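Local coordinates for glycosylation Associate Protein 1 (Streptococcus agalactiae serotype V, PDB 6OYC) that probably helps to glycosylate and export surface adhesins as a component of an accessory Sec secretion system, at residues R13-N18 / V51-M56; S75-I80 / E210-K215; D79-G84 / Q168-P173. All blocks are in the same frame, centred on the assembly; numbering follows the deposited sequence.

Contact 1: residues R13-N18 / V51-M56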
loop_
_atom_site.group_PDB
_atom_site.type_symbol
_atom_site.label_atom_id
_atom_site.label_comp_id
_atom_site.label_asym_id
_atom_site.label_seq_id
_atom_site.Cartn_x
_atom_site.Cartn_y
_atom_site.Cartn_z
ATOM N N ARG A 13 -12.397 -10.114 2.499
ATOM C CA ARG A 13 -13.216 -10.556 1.380
ATOM C C ARG A 13 -12.292 -10.552 0.160
ATOM O O ARG A 13 -12.194 -9.544 -0.551
ATOM C CB ARG A 13 -14.432 -9.626 1.223
ATOM C CG ARG A 13 -15.524 -10.103 0.274
ATOM C CD ARG A 13 -16.604 -9.015 0.099
ATOM N NE ARG A 13 -17.333 -9.161 -1.161
ATOM C CZ ARG A 13 -18.269 -8.315 -1.596
ATOM N NH1 ARG A 13 -18.589 -7.255 -0.864
ATOM N NH2 ARG A 13 -18.863 -8.512 -2.785
ATOM N N THR A 14 -11.609 -11.679 -0.057
ATOM C CA THR A 14 -10.403 -11.722 -0.880
ATOM C C THR A 14 -10.572 -10.997 -2.206
ATOM O O THR A 14 -9.732 -10.173 -2.585
ATOM C CB THR A 14 -9.995 -13.178 -1.146
ATOM O OG1 THR A 14 -9.693 -13.812 0.090
ATOM C CG2 THR A 14 -8.752 -13.265 -2.057
ATOM N N TRP A 15 -11.633 -11.312 -2.942
ATOM C CA TRP A 15 -11.736 -10.897 -4.335
ATOM C C TRP A 15 -12.382 -9.534 -4.493
ATOM O O TRP A 15 -12.690 -9.135 -5.620
ATOM C CB TRP A 15 -12.487 -11.975 -5.137
ATOM C CG TRP A 15 -11.914 -13.350 -4.835
ATOM C CD1 TRP A 15 -12.471 -14.326 -4.045
ATOM C CD2 TRP A 15 -10.649 -13.875 -5.276
ATOM N NE1 TRP A 15 -11.640 -15.418 -3.975
ATOM C CE2 TRP A 15 -10.515 -15.169 -4.717
ATOM C CE3 TRP A 15 -9.624 -13.383 -6.092
ATOM C CZ2 TRP A 15 -9.392 -15.968 -4.940
ATOM C CZ3 TRP A 15 -8.505 -14.181 -6.318
ATOM C CH2 TRP A 15 -8.400 -15.458 -5.740
ATOM N N TYR A 16 -12.571 -8.803 -3.394
ATOM C CA TYR A 16 -13.288 -7.540 -3.376
ATOM C C TYR A 16 -12.312 -6.354 -3.470
ATOM O O TYR A 16 -11.097 -6.520 -3.597
ATOM C CB TYR A 16 -14.160 -7.456 -2.110
ATOM C CG TYR A 16 -15.220 -6.364 -2.131
ATOM C CD1 TYR A 16 -16.187 -6.328 -3.133
ATOM C CD2 TYR A 16 -15.236 -5.360 -1.167
ATOM C CE1 TYR A 16 -17.151 -5.332 -3.173
ATOM C CE2 TYR A 16 -16.204 -4.365 -1.193
ATOM C CZ TYR A 16 -17.158 -4.368 -2.204
ATOM O OH TYR A 16 -18.107 -3.400 -2.259
ATOM N N ASP A 17 -12.878 -5.141 -3.431
ATOM C CA ASP A 17 -12.119 -3.895 -3.505
ATOM C C ASP A 17 -11.191 -3.766 -2.298
ATOM O O ASP A 17 -11.606 -3.991 -1.158
ATOM C CB ASP A 17 -13.121 -2.718 -3.559
ATOM C CG ASP A 17 -12.475 -1.333 -3.840
ATOM O OD1 ASP A 17 -11.261 -1.227 -4.150
ATOM O OD2 ASP A 17 -13.239 -0.333 -3.761
ATOM N N ASN A 18 -9.935 -3.393 -2.539
ATOM C CA ASN A 18 -9.011 -3.125 -1.437
ATOM C C ASN A 18 -9.026 -1.667 -0.994
ATOM O O ASN A 18 -8.274 -1.305 -0.088
ATOM C CB ASN A 18 -7.570 -3.526 -1.812
ATOM C CG ASN A 18 -6.931 -2.583 -2.834
ATOM O OD1 ASN A 18 -7.621 -1.846 -3.538
ATOM N ND2 ASN A 18 -5.598 -2.602 -2.913
ATOM N N VAL A 51 -2.185 -8.216 -14.456
ATOM C CA VAL A 51 -3.339 -9.108 -14.556
ATOM C C VAL A 51 -4.006 -9.098 -13.187
ATOM O O VAL A 51 -3.525 -9.752 -12.249
ATOM C CB VAL A 51 -2.951 -10.535 -14.978
ATOM C CG1 VAL A 51 -4.179 -11.419 -15.051
ATOM C CG2 VAL A 51 -2.176 -10.548 -16.319
ATOM N N VAL A 52 -5.124 -8.383 -13.074
ATOM C CA VAL A 52 -5.749 -8.073 -11.788
ATOM C C VAL A 52 -6.953 -8.981 -11.612
ATOM O O VAL A 52 -7.896 -8.934 -12.410
ATOM C CB VAL A 52 -6.161 -6.593 -11.707
ATOM C CG1 VAL A 52 -6.898 -6.305 -10.390
ATOM C CG2 VAL A 52 -4.929 -5.709 -11.840
ATOM N N LEU A 53 -6.942 -9.784 -10.552
ATOM C CA LEU A 53 -7.964 -10.814 -10.409
ATOM C C LEU A 53 -9.148 -10.375 -9.567
ATOM O O LEU A 53 -10.245 -10.902 -9.758
ATOM C CB LEU A 53 -7.363 -12.081 -9.805
ATOM C CG LEU A 53 -6.297 -12.802 -10.627
ATOM C CD1 LEU A 53 -5.894 -14.117 -9.938
ATOM C CD2 LEU A 53 -6.765 -13.075 -12.036
ATOM N N ASN A 54 -8.966 -9.435 -8.641
ATOM C CA ASN A 54 -10.042 -9.030 -7.749
ATOM C C ASN A 54 -10.726 -7.773 -8.265
ATOM O O ASN A 54 -10.245 -7.093 -9.170
ATOM C CB ASN A 54 -9.522 -8.795 -6.327
ATOM C CG ASN A 54 -8.456 -7.712 -6.263
ATOM O OD1 ASN A 54 -7.480 -7.738 -7.008
ATOM N ND2 ASN A 54 -8.645 -6.756 -5.372
ATOM N N TYR A 55 -11.874 -7.480 -7.662
ATOM C CA TYR A 55 -12.679 -6.311 -8.011
ATOM C C TYR A 55 -11.947 -5.023 -7.601
ATOM O O TYR A 55 -11.630 -4.828 -6.420
ATOM C CB TYR A 55 -14.027 -6.443 -7.300
ATOM C CG TYR A 55 -15.047 -5.349 -7.522
ATOM C CD1 TYR A 55 -15.446 -4.979 -8.807
ATOM C CD2 TYR A 55 -15.626 -4.694 -6.442
ATOM C CE1 TYR A 55 -16.390 -3.995 -9.002
ATOM C CE2 TYR A 55 -16.579 -3.723 -6.623
ATOM C CZ TYR A 55 -16.949 -3.371 -7.902
ATOM O OH TYR A 55 -17.890 -2.397 -8.089
ATOM N N MET A 56 -11.662 -4.142 -8.559
ATOM C CA MET A 56 -10.868 -2.937 -8.283
ATOM C C MET A 56 -11.458 -1.707 -8.975
ATOM O O MET A 56 -10.879 -1.164 -9.924
ATOM C CB MET A 56 -9.412 -3.162 -8.709
ATOM C CG MET A 56 -8.650 -4.108 -7.789
ATOM S SD MET A 56 -8.282 -3.240 -6.258
ATOM C CE MET A 56 -6.669 -2.548 -6.667
#
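The rings of Tyr16 and Tyr55 lie side by side and point the same way, their planes turned 33° apart; the closest approach is Tyr16 CE1 to Tyr55 CD2 at 3.7 Å. One face of the Tyr16 ring carries the guanidinium of Arg13, with NH1 3.3 Å above the ring plane and over its centre, and the opposite face takes Asp17 CB toward its rim. The Trp15 indole has Thr14 CG2 over one face and meets Leu53 obliquely, CZ3 to CB at 4.2 Å.

Two hydrogen bonds fasten the segments. The backbone N of Tyr55 donates to Trp15 O at 2.8 Å, almost straight at 177°, from above the carbonyl plane. Asn54, the residue before, donates through ND2 to Tyr16 O at 3.0 Å, with that oxygen in the plane of the amide. Asn54 CG stands between its own backbone N and carbonyl carbon (chi1 60°), and from there ND2 reaches the 13-18 loop. Asp17 CA adds a CH...O contact to Tyr55 O at 3.1 Å.

Residues 13-16 form a type I turn in the loop after strand 2-5. The segment 51-56 runs off the C-terminal end of strand 48-52, in a parallel sheet of Rossmann-like kind, consistent with the GT-B clan to which the family belongs. Gln168 bonds Tyr16 OH, and Ser155 and Ser156 bond Tyr55 OH, tying the tyrosines to the antiparallel sheet, while helices 208-223 and 239-242 pack against Trp15.

Contact 2: residues S75-I80 / E210-K215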
loop_
_atom_site.group_PDB
_atom_site.type_symbol
_atom_site.label_atom_id
_atom_site.label_comp_id
_atom_site.label_asym_id
_atom_site.label_seq_id
_atom_site.Cartn_x
_atom_site.Cartn_y
_atom_site.Cartn_z
ATOM N N SER A 75 -8.168 -6.538 -16.324
ATOM C CA SER A 75 -8.942 -6.682 -15.098
ATOM C C SER A 75 -10.049 -7.693 -15.342
ATOM O O SER A 75 -10.932 -7.467 -16.174
ATOM C CB SER A 75 -9.527 -5.344 -14.640
ATOM O OG SER A 75 -10.615 -5.566 -13.763
ATOM N N VAL A 76 -9.995 -8.806 -14.616
ATOM C CA VAL A 76 -11.034 -9.824 -14.716
ATOM C C VAL A 76 -12.421 -9.188 -14.582
ATOM O O VAL A 76 -13.333 -9.459 -15.373
ATOM C CB VAL A 76 -10.798 -10.916 -13.656
ATOM C CG1 VAL A 76 -12.038 -11.725 -13.435
ATOM C CG2 VAL A 76 -9.628 -11.799 -14.029
ATOM N N PHE A 77 -12.599 -8.324 -13.587
ATOM C CA PHE A 77 -13.933 -7.777 -13.338
ATOM C C PHE A 77 -14.344 -6.777 -14.407
ATOM O O PHE A 77 -15.523 -6.709 -14.755
ATOM C CB PHE A 77 -14.011 -7.145 -11.945
ATOM C CG PHE A 77 -14.316 -8.148 -10.865
ATOM C CD1 PHE A 77 -13.324 -9.023 -10.421
ATOM C CD2 PHE A 77 -15.597 -8.249 -10.333
ATOM C CE1 PHE A 77 -13.586 -9.949 -9.436
ATOM C CE2 PHE A 77 -15.870 -9.178 -9.345
ATOM C CZ PHE A 77 -14.864 -10.040 -8.901
ATOM N N ASP A 78 -13.397 -5.988 -14.931
ATOM C CA ASP A 78 -13.672 -5.145 -16.095
ATOM C C ASP A 78 -14.224 -5.979 -17.256
ATOM O O ASP A 78 -15.200 -5.598 -17.913
ATOM C CB ASP A 78 -12.395 -4.414 -16.525
ATOM C CG ASP A 78 -12.129 -3.133 -15.719
ATOM O OD1 ASP A 78 -12.643 -2.960 -14.591
ATOM O OD2 ASP A 78 -11.377 -2.290 -16.229
ATOM N N ASP A 79 -13.592 -7.121 -17.520
ATOM C CA ASP A 79 -14.049 -8.055 -18.549
ATOM C C ASP A 79 -15.465 -8.550 -18.258
ATOM O O ASP A 79 -16.372 -8.424 -19.086
ATOM C CB ASP A 79 -13.055 -9.218 -18.596
ATOM C CG ASP A 79 -13.308 -10.192 -19.737
ATOM O OD1 ASP A 79 -14.368 -10.140 -20.387
ATOM O OD2 ASP A 79 -12.416 -11.033 -19.965
ATOM N N ILE A 80 -15.665 -9.127 -17.075
ATOM C CA ILE A 80 -16.995 -9.563 -16.661
ATOM C C ILE A 80 -18.020 -8.459 -16.877
ATOM O O ILE A 80 -19.063 -8.669 -17.506
ATOM C CB ILE A 80 -16.966 -10.007 -15.192
ATOM C CG1 ILE A 80 -16.031 -11.201 -15.039
ATOM C CG2 ILE A 80 -18.377 -10.302 -14.682
ATOM C CD1 ILE A 80 -15.886 -11.645 -13.609
ATOM N N GLU A 210 -14.683 -19.227 -8.258
ATOM C CA GLU A 210 -14.885 -20.163 -9.355
ATOM C C GLU A 210 -14.972 -19.423 -10.686
ATOM O O GLU A 210 -14.353 -19.826 -11.682
ATOM C CB GLU A 210 -16.148 -20.990 -9.093
ATOM C CG GLU A 210 -16.343 -22.174 -10.017
ATOM C CD GLU A 210 -17.711 -22.879 -9.841
ATOM O OE1 GLU A 210 -18.573 -22.419 -9.055
ATOM O OE2 GLU A 210 -17.927 -23.899 -10.522
ATOM N N LEU A 211 -15.716 -18.321 -10.713
ATOM C CA LEU A 211 -15.778 -17.507 -11.918
ATOM C C LEU A 211 -14.428 -16.857 -12.226
ATOM O O LEU A 211 -14.039 -16.749 -13.395
ATOM C CB LEU A 211 -16.879 -16.453 -11.777
ATOM C CG LEU A 211 -17.006 -15.464 -12.942
ATOM C CD1 LEU A 211 -17.249 -16.206 -14.250
ATOM C CD2 LEU A 211 -18.126 -14.432 -12.664
ATOM N N ILE A 212 -13.690 -16.426 -11.199
ATOM C CA ILE A 212 -12.401 -15.787 -11.451
ATOM C C ILE A 212 -11.406 -16.790 -12.035
ATOM O O ILE A 212 -10.612 -16.446 -12.925
ATOM C CB ILE A 212 -11.877 -15.120 -10.163
ATOM C CG1 ILE A 212 -12.785 -13.945 -9.804
ATOM C CG2 ILE A 212 -10.462 -14.618 -10.362
ATOM C CD1 ILE A 212 -12.698 -13.503 -8.395
ATOM N N ARG A 213 -11.429 -18.040 -11.553
ATOM C CA ARG A 213 -10.566 -19.058 -12.155
ATOM C C ARG A 213 -10.870 -19.189 -13.636
ATOM O O ARG A 213 -9.953 -19.264 -14.466
ATOM C CB ARG A 213 -10.726 -20.423 -11.457
ATOM C CG ARG A 213 -10.398 -20.414 -9.957
ATOM C CD ARG A 213 -10.140 -21.812 -9.338
ATOM N NE ARG A 213 -11.275 -22.741 -9.381
ATOM C CZ ARG A 213 -12.292 -22.759 -8.511
ATOM N NH1 ARG A 213 -12.341 -21.874 -7.526
ATOM N NH2 ARG A 213 -13.275 -23.659 -8.632
ATOM N N GLU A 214 -12.158 -19.173 -13.985
ATOM C CA GLU A 214 -12.560 -19.349 -15.383
ATOM C C GLU A 214 -12.043 -18.204 -16.241
ATOM O O GLU A 214 -11.441 -18.424 -17.300
ATOM C CB GLU A 214 -14.087 -19.456 -15.487
ATOM C CG GLU A 214 -14.589 -19.406 -16.920
ATOM C CD GLU A 214 -16.102 -19.486 -17.039
ATOM O OE1 GLU A 214 -16.761 -20.180 -16.229
ATOM O OE2 GLU A 214 -16.637 -18.838 -17.959
ATOM N N LYS A 215 -12.239 -16.964 -15.778
ATOM C CA LYS A 215 -11.710 -15.821 -16.515
ATOM C C LYS A 215 -10.188 -15.880 -16.613
ATOM O O LYS A 215 -9.623 -15.604 -17.675
ATOM C CB LYS A 215 -12.166 -14.515 -15.865
ATOM C CG LYS A 215 -13.663 -14.315 -15.897
ATOM C CD LYS A 215 -14.193 -14.434 -17.323
ATOM C CE LYS A 215 -13.765 -13.261 -18.185
ATOM N NZ LYS A 215 -13.979 -13.517 -19.652
#
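Leu211 is the first residue of 210-215 to touch helix 76-80, in a nearly perpendicular helix-helix crossing: the short axes run 92° apart and pass 10.5 Å from each other. The two helices flank the inserted antiparallel sheet in the chain, one before it and one after, and the contact brings them back together beside the parallel sheet. Leu211 and Ile80 reach toward each other tip to tip, CD2 to CD1 at 3.7 Å, and Met179 of strand 177-182 packs on both.

Ile212 follows with its CG1 branch. Its CD1 comes to the edge of the Phe77 ring, 3.8 Å from CE1 and near the ring plane, while CG1 lies 4.3 Å from Val76 CG1. Trp15 packs on the same isoleucine, so this side chain also borders the 13-18 loop.

A turn after Leu211 comes Lys215, which covers the most ground. Its CB sits 3.7 Å from Val76 CG1, and its CG is 4.0 Å from Ile80 CG1, so the aliphatic part lies over the apolar side of the short helix. That helix is capped at its start by Ser75, whose OG accepts from Asp78 N. The lysine chain then bends at chi2 and again at chi3 (-70°), which sets CE beside Asp79. Its ammonium forms a salt bridge with Asp79, whose OD2 also bonds Tyr74 OH: Lys215 NZ stands 3.0 Å from Asp79 OD2, above the carboxylate plane by 56°.

Contact 3: residues D79-G84 / Q168-P173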
loop_
_atom_site.group_PDB
_atom_site.type_symbol
_atom_site.label_atom_id
_atom_site.label_comp_id
_atom_site.label_asym_id
_atom_site.label_seq_id
_atom_site.Cartn_x
_atom_site.Cartn_y
_atom_site.Cartn_z
ATOM N N ASP A 79 -13.592 -7.121 -17.520
ATOM C CA ASP A 79 -14.049 -8.055 -18.549
ATOM C C ASP A 79 -15.465 -8.550 -18.258
ATOM O O ASP A 79 -16.372 -8.424 -19.086
ATOM C CB ASP A 79 -13.055 -9.218 -18.596
ATOM C CG ASP A 79 -13.308 -10.192 -19.737
ATOM O OD1 ASP A 79 -14.368 -10.140 -20.387
ATOM O OD2 ASP A 79 -12.416 -11.033 -19.965
ATOM N N ILE A 80 -15.665 -9.127 -17.075
ATOM C CA ILE A 80 -16.995 -9.563 -16.661
ATOM C C ILE A 80 -18.020 -8.459 -16.877
ATOM O O ILE A 80 -19.063 -8.669 -17.506
ATOM C CB ILE A 80 -16.966 -10.007 -15.192
ATOM C CG1 ILE A 80 -16.031 -11.201 -15.039
ATOM C CG2 ILE A 80 -18.377 -10.302 -14.682
ATOM C CD1 ILE A 80 -15.886 -11.645 -13.609
ATOM N N GLN A 81 -17.740 -7.265 -16.355
ATOM C CA GLN A 81 -18.751 -6.219 -16.299
ATOM C C GLN A 81 -18.948 -5.487 -17.621
ATOM O O GLN A 81 -19.759 -4.559 -17.656
ATOM C CB GLN A 81 -18.399 -5.208 -15.202
ATOM C CG GLN A 81 -18.535 -5.756 -13.784
ATOM C CD GLN A 81 -18.130 -4.736 -12.754
ATOM O OE1 GLN A 81 -17.017 -4.800 -12.209
ATOM N NE2 GLN A 81 -19.016 -3.755 -12.498
ATOM N N GLU A 82 -18.229 -5.867 -18.689
ATOM C CA GLU A 82 -18.423 -5.300 -20.038
ATOM C C GLU A 82 -18.161 -3.801 -20.047
ATOM O O GLU A 82 -18.895 -3.018 -20.663
ATOM C CB GLU A 82 -19.818 -5.608 -20.595
ATOM C CG GLU A 82 -20.022 -7.083 -20.827
ATOM C CD GLU A 82 -21.436 -7.441 -21.255
ATOM O OE1 GLU A 82 -22.234 -6.531 -21.583
ATOM O OE2 GLU A 82 -21.741 -8.649 -21.243
ATOM N N ILE A 83 -17.111 -3.395 -19.343
ATOM C CA ILE A 83 -16.844 -1.973 -19.213
ATOM C C ILE A 83 -16.259 -1.410 -20.508
ATOM O O ILE A 83 -16.723 -0.381 -21.012
ATOM C CB ILE A 83 -15.964 -1.728 -17.972
ATOM C CG1 ILE A 83 -16.857 -1.858 -16.729
ATOM C CG2 ILE A 83 -15.296 -0.358 -18.007
ATOM C CD1 ILE A 83 -16.134 -2.355 -15.519
ATOM N N GLY A 84 -15.279 -2.089 -21.103
ATOM C CA GLY A 84 -14.803 -1.578 -22.382
ATOM C C GLY A 84 -14.093 -0.245 -22.221
ATOM O O GLY A 84 -13.519 0.075 -21.177
ATOM N N GLN A 168 -24.561 -8.402 -3.740
ATOM C CA GLN A 168 -23.952 -7.317 -4.494
ATOM C C GLN A 168 -24.263 -7.492 -5.976
ATOM O O GLN A 168 -23.960 -8.543 -6.557
ATOM C CB GLN A 168 -22.431 -7.282 -4.277
ATOM C CG GLN A 168 -21.795 -5.988 -4.752
ATOM C CD GLN A 168 -20.730 -5.469 -3.781
ATOM O OE1 GLN A 168 -20.246 -6.207 -2.915
ATOM N NE2 GLN A 168 -20.363 -4.198 -3.933
ATOM N N ASP A 169 -24.857 -6.467 -6.583
ATOM C CA ASP A 169 -25.129 -6.459 -8.017
ATOM C C ASP A 169 -24.016 -5.708 -8.742
ATOM O O ASP A 169 -23.786 -4.528 -8.465
ATOM C CB ASP A 169 -26.487 -5.820 -8.301
ATOM C CG ASP A 169 -27.632 -6.699 -7.854
ATOM O OD1 ASP A 169 -27.335 -7.822 -7.380
ATOM O OD2 ASP A 169 -28.813 -6.286 -7.975
ATOM N N TYR A 170 -23.329 -6.384 -9.665
ATOM C CA TYR A 170 -22.274 -5.751 -10.444
ATOM C C TYR A 170 -22.840 -5.332 -11.787
ATOM O O TYR A 170 -23.499 -6.130 -12.462
ATOM C CB TYR A 170 -21.085 -6.680 -10.665
ATOM C CG TYR A 170 -20.344 -7.149 -9.434
ATOM C CD1 TYR A 170 -20.893 -8.123 -8.594
ATOM C CD2 TYR A 170 -19.060 -6.668 -9.143
ATOM C CE1 TYR A 170 -20.194 -8.587 -7.478
ATOM C CE2 TYR A 170 -18.349 -7.119 -8.020
ATOM C CZ TYR A 170 -18.925 -8.082 -7.198
ATOM O OH TYR A 170 -18.236 -8.558 -6.107
ATOM N N LEU A 171 -22.555 -4.098 -12.184
ATOM C CA LEU A 171 -23.231 -3.458 -13.301
ATOM C C LEU A 171 -22.254 -3.174 -14.431
ATOM O O LEU A 171 -21.044 -3.051 -14.219
ATOM C CB LEU A 171 -23.908 -2.149 -12.858
ATOM C CG LEU A 171 -24.843 -2.202 -11.631
ATOM C CD1 LEU A 171 -25.528 -0.867 -11.339
ATOM C CD2 LEU A 171 -25.897 -3.284 -11.792
ATOM N N ALA A 172 -22.808 -3.093 -15.649
ATOM C CA ALA A 172 -22.140 -2.471 -16.788
ATOM C C ALA A 172 -22.401 -0.964 -16.766
ATOM O O ALA A 172 -23.296 -0.494 -16.050
ATOM C CB ALA A 172 -22.647 -3.088 -18.094
ATOM N N PRO A 173 -21.624 -0.176 -17.521
ATOM C CA PRO A 173 -21.839 1.289 -17.506
ATOM C C PRO A 173 -23.221 1.712 -17.977
ATOM O O PRO A 173 -23.655 2.829 -17.667
ATOM C CB PRO A 173 -20.734 1.826 -18.435
ATOM C CG PRO A 173 -19.644 0.768 -18.364
ATOM C CD PRO A 173 -20.379 -0.556 -18.225
#
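Gln81 lays its side chain across the end of strand 164-171, crossing that of Tyr170 obliquely, with amide and ring planes 81° apart. OE1 comes to the edge of the tyrosine ring, 4.1 Å from Tyr170 CD2, while NE2 turns to the backbone and donates to Leu171 O at 2.8 Å. The donor lies in the plane of that carbonyl, on a lone pair, although the N-H...O angle is somewhat bent, at 151°. CG sits beside the backbone N of Gln81 and anti to its carbonyl carbon (chi1 -70°); from there the chain runs extended, and its amide reaches the strand.

The backbone of Gln81 takes part as well. Its O receives a CH...O contact from Ala172 CA at 3.3 Å, where the second segment leaves the strand. Glu82, with positive phi, completes a Schellman motif after helix 76-80; beyond it Ile83 meets Pro173. These two side chains cross at about a right angle, Ile83 CG1 to Pro173 CD at 4.0 Å, and Glu82 O lies 3.8 Å from the same CD. The contact thus joins the exit of a short helix of the parallel-sheet domain to the exit of a strand in the inserted antiparallel sheet.

Beyond the pair, Tyr170 OH bonds Glu181 and Glu82 pairs with Lys196. Gln81 NE2 also donates to Ser155 OG, so one buried amide nitrogen serves two strands of the sheet. With two acceptors on NE2, the amide is probably fixed in its rotation, and a single neutral side chain supplies the conventional hydrogen bond between these segments.

Overall arrangement
Helix 76-80 and its exit serve both contact 2 and contact 3, which share Asp79 and Ile80, while contact 1 precedes them on the chain and joins contact 2 where Val52 O meets Val76 N. Contacts 2 and 3 are mostly buried, though each has a charged or polar margin; contact 1 is partly buried, and its centre, about 14 Å from the centre of the chain, lies nearest of the three. Their chemistry follows the elements joined: backbone carbonyls bind loop to loop in contact 1, apolar branches and one salt bridge join helices in contact 2, and a glutamine amide links helix exit to strand in contact 3. Tyr55, Phe77 and Tyr170 bring all three together.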